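Local coordinates for probable glutamine synthetase (Pseudomonas aeruginosa, PDB 4HPP), which belongs to the glutamine synthetase family and holds a bound glutamic acid and a magnesium ion in its catalytic domain, at residues Q194-R206 and M336-A348. Residues are numbered along the deposited sequence; the frame is centred on the assembly and turned at random.
Sequences QGVAAADRAVNVR and MDATTCPHLAMAA
P342 on helix 342-358 packs against A199, A202, V203 and R206 of helix 196-216, a buried helix-helix contact near the centre of the chain. The helix segments run closer to antiparallel than parallel, with axes 140° apart and 8.8 Å at closest approach. P342 is a knob in the hole formed by those four residues. P342 CB lies 3.6 Å from A202 CB, and P342 CG meets V203 CG2.

One turn along, M346 reaches across toward the start of helix 196-216. Its CG is anti to the backbone N (chi1 165°) and the chain beyond is extended. This brings M346 CE beside G195 O and 3.9 Å from A198 CB.

One face of the H343 ring lies over A199 CB, which is 3.3 Å from H343 CD2. At the ring edge, H343 NE2 donates a nearly straight 2.8 Å hydrogen bond to D200 OD2, in the ring plane. The carboxylate is turned 62° from that plane. D200 OD1 forms a salt bridge with R109 of helix 108-121, so both carboxylate oxygens are engaged, which probably keeps the group charged.

R206, bent at chi2, reaches the loop before helix 342-358. Its guanidinium lies between A338 on one face and P342 CG on the opposite face. R206 NH1 makes a weak 3.3 Å hydrogen bond to T340 O, which sits at the guanidinium edge. T340 OG1 in turn donates to D337 O, bracing the type I turn D337-T340. D337 OD2 accepts from T339 N, forming an Asx turn.

C341 is the N-cap of helix 342-358, its SG accepting from L344 N. The side chain of D337 is about 7 Å from the bound glutamic acid. The contact joins two helices of the glutamine synthetase catalytic domain that follow strands 185-194 and 330-336 of its mixed sheet.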
# COMPACT_ATOMS: atom_id res chain seq x y z
N GLN A 194 37.63 -3.03 32.63
CA GLN A 194 38.76 -2.41 33.29
C GLN A 194 39.35 -1.29 32.48
O GLN A 194 39.51 -1.42 31.31
CB GLN A 194 39.81 -3.45 33.62
CG GLN A 194 40.87 -2.96 34.60
CD GLN A 194 42.00 -3.98 34.80
OE1 GLN A 194 42.99 -3.73 35.50
NE2 GLN A 194 41.86 -5.13 34.16
N GLY A 195 39.62 -0.15 33.08
CA GLY A 195 40.30 0.90 32.36
C GLY A 195 39.56 1.46 31.16
O GLY A 195 38.40 1.91 31.27
N VAL A 196 40.26 1.47 30.02
CA VAL A 196 39.90 2.23 28.83
C VAL A 196 38.68 1.55 28.26
O VAL A 196 37.69 2.21 27.83
CB VAL A 196 41.05 2.27 27.80
CG1 VAL A 196 40.62 2.96 26.51
CG2 VAL A 196 42.28 3.00 28.34
N ALA A 197 38.73 0.22 28.30
CA ALA A 197 37.63 -0.60 27.81
C ALA A 197 36.30 -0.14 28.44
O ALA A 197 35.27 -0.15 27.78
CB ALA A 197 37.91 -2.10 28.02
N ALA A 198 36.33 0.32 29.69
CA ALA A 198 35.11 0.78 30.38
C ALA A 198 34.49 2.00 29.66
O ALA A 198 33.31 1.96 29.32
CB ALA A 198 35.37 1.06 31.87
N ALA A 199 35.30 3.02 29.36
CA ALA A 199 34.85 4.14 28.48
C ALA A 199 34.50 3.74 27.03
O ALA A 199 33.51 4.24 26.46
CB ALA A 199 35.85 5.27 28.49
N ASP A 200 35.27 2.82 26.43
CA ASP A 200 34.88 2.29 25.10
C ASP A 200 33.46 1.72 25.15
O ASP A 200 32.62 1.97 24.25
CB ASP A 200 35.85 1.24 24.59
CG ASP A 200 37.25 1.80 24.35
OD1 ASP A 200 38.15 1.00 24.01
OD2 ASP A 200 37.46 3.04 24.51
N ARG A 201 33.19 0.99 26.24
CA ARG A 201 31.84 0.41 26.45
C ARG A 201 30.77 1.53 26.47
O ARG A 201 29.75 1.44 25.77
CB ARG A 201 31.82 -0.47 27.69
CG ARG A 201 30.57 -1.30 27.92
CD ARG A 201 30.94 -2.46 28.85
NE ARG A 201 31.76 -3.45 28.12
CZ ARG A 201 32.14 -4.66 28.54
NH1 ARG A 201 31.82 -5.14 29.72
NH2 ARG A 201 32.86 -5.41 27.74
N ALA A 202 31.05 2.61 27.19
CA ALA A 202 30.08 3.67 27.27
C ALA A 202 29.82 4.13 25.83
O ALA A 202 28.68 4.20 25.41
CB ALA A 202 30.60 4.78 28.13
N VAL A 203 30.86 4.32 25.02
CA VAL A 203 30.65 4.78 23.63
C VAL A 203 29.86 3.73 22.82
O VAL A 203 28.84 4.05 22.19
CB VAL A 203 31.98 5.14 22.90
CG1 VAL A 203 31.76 5.32 21.39
CG2 VAL A 203 32.63 6.35 23.53
N ASN A 204 30.33 2.48 22.86
CA ASN A 204 29.65 1.37 22.22
C ASN A 204 28.18 1.25 22.59
O ASN A 204 27.32 1.09 21.71
CB ASN A 204 30.29 0.05 22.63
CG ASN A 204 31.68 -0.11 22.11
OD1 ASN A 204 32.08 0.48 21.13
ND2 ASN A 204 32.43 -0.95 22.77
N VAL A 205 27.88 1.32 23.88
CA VAL A 205 26.45 1.32 24.29
C VAL A 205 25.63 2.44 23.60
O VAL A 205 24.47 2.22 23.23
CB VAL A 205 26.23 1.37 25.82
CG1 VAL A 205 24.80 1.69 26.15
CG2 VAL A 205 26.65 0.06 26.48
N ARG A 206 26.23 3.62 23.40
CA ARG A 206 25.47 4.70 22.79
C ARG A 206 25.31 4.52 21.27
O ARG A 206 24.20 4.81 20.68
CB ARG A 206 26.18 6.01 23.05
CG ARG A 206 26.17 6.38 24.51
CD ARG A 206 27.42 7.17 24.86
NE ARG A 206 27.41 7.49 26.29
CZ ARG A 206 27.94 8.60 26.83
NH1 ARG A 206 28.51 9.50 26.03
NH2 ARG A 206 27.89 8.78 28.18
N MET A 336 26.47 13.30 35.87
CA MET A 336 27.06 12.95 34.60
C MET A 336 25.94 12.67 33.65
O MET A 336 24.87 12.25 34.09
CB MET A 336 27.98 11.76 34.75
CG MET A 336 28.80 11.55 33.50
SD MET A 336 29.84 10.07 33.57
CE MET A 336 31.33 10.65 34.45
N ASP A 337 26.14 13.01 32.37
CA ASP A 337 25.12 12.83 31.34
C ASP A 337 25.76 12.37 30.03
O ASP A 337 27.02 12.23 29.95
CB ASP A 337 24.22 14.07 31.19
CG ASP A 337 24.97 15.32 30.78
OD1 ASP A 337 24.88 16.34 31.51
OD2 ASP A 337 25.61 15.34 29.71
N ALA A 338 24.95 12.07 29.01
CA ALA A 338 25.52 11.48 27.77
C ALA A 338 26.12 12.49 26.77
O ALA A 338 26.61 12.09 25.70
CB ALA A 338 24.52 10.60 27.09
N THR A 339 26.06 13.79 27.09
CA THR A 339 26.71 14.80 26.25
C THR A 339 28.21 14.77 26.51
O THR A 339 28.99 15.42 25.80
CB THR A 339 26.18 16.24 26.50
OG1 THR A 339 26.48 16.62 27.84
CG2 THR A 339 24.71 16.32 26.29
N THR A 340 28.64 14.01 27.50
CA THR A 340 30.10 13.84 27.72
C THR A 340 30.84 13.01 26.70
O THR A 340 30.24 12.35 25.88
CB THR A 340 30.40 13.12 29.04
OG1 THR A 340 29.75 11.84 29.03
CG2 THR A 340 29.93 13.99 30.17
N CYS A 341 32.17 13.08 26.77
CA CYS A 341 33.05 12.13 26.12
C CYS A 341 33.48 11.02 27.14
O CYS A 341 34.33 11.23 27.97
CB CYS A 341 34.24 12.86 25.47
SG CYS A 341 35.66 11.77 25.16
N PRO A 342 32.85 9.83 27.09
CA PRO A 342 33.16 8.80 28.14
C PRO A 342 34.61 8.77 28.70
O PRO A 342 34.81 8.75 29.92
CB PRO A 342 32.83 7.49 27.43
CG PRO A 342 31.76 7.86 26.45
CD PRO A 342 31.82 9.36 26.15
N HIS A 343 35.60 8.80 27.82
CA HIS A 343 37.04 8.87 28.18
C HIS A 343 37.47 10.08 28.87
O HIS A 343 38.27 9.98 29.78
CB HIS A 343 37.84 8.82 26.94
CG HIS A 343 37.43 7.69 26.05
ND1 HIS A 343 36.55 7.86 25.05
CD2 HIS A 343 37.80 6.35 26.05
CE1 HIS A 343 36.35 6.66 24.44
NE2 HIS A 343 37.13 5.75 25.04
N LEU A 344 36.99 11.26 28.43
CA LEU A 344 37.35 12.49 29.11
C LEU A 344 36.68 12.56 30.49
O LEU A 344 37.31 12.87 31.50
CB LEU A 344 37.04 13.71 28.23
CG LEU A 344 37.29 15.09 28.88
CD1 LEU A 344 38.78 15.24 29.11
CD2 LEU A 344 36.73 16.23 28.05
N ALA A 345 35.41 12.19 30.53
CA ALA A 345 34.68 12.21 31.77
C ALA A 345 35.29 11.26 32.77
O ALA A 345 35.56 11.70 33.89
CB ALA A 345 33.22 11.89 31.52
N MET A 346 35.52 9.99 32.41
CA MET A 346 36.07 9.02 33.38
C MET A 346 37.48 9.45 33.82
O MET A 346 37.75 9.52 35.02
CB MET A 346 36.03 7.61 32.82
CG MET A 346 36.86 6.53 33.54
SD MET A 346 36.43 4.98 32.77
CE MET A 346 37.57 3.80 33.56
N ALA A 347 38.35 9.79 32.87
CA ALA A 347 39.67 10.41 33.16
C ALA A 347 39.60 11.52 34.18
O ALA A 347 40.36 11.54 35.13
CB ALA A 347 40.34 10.94 31.88
N ALA A 348 38.69 12.48 33.97
CA ALA A 348 38.55 13.61 34.90
C ALA A 348 38.22 13.18 36.35
O ALA A 348 38.77 13.73 37.33
CB ALA A 348 37.51 14.58 34.39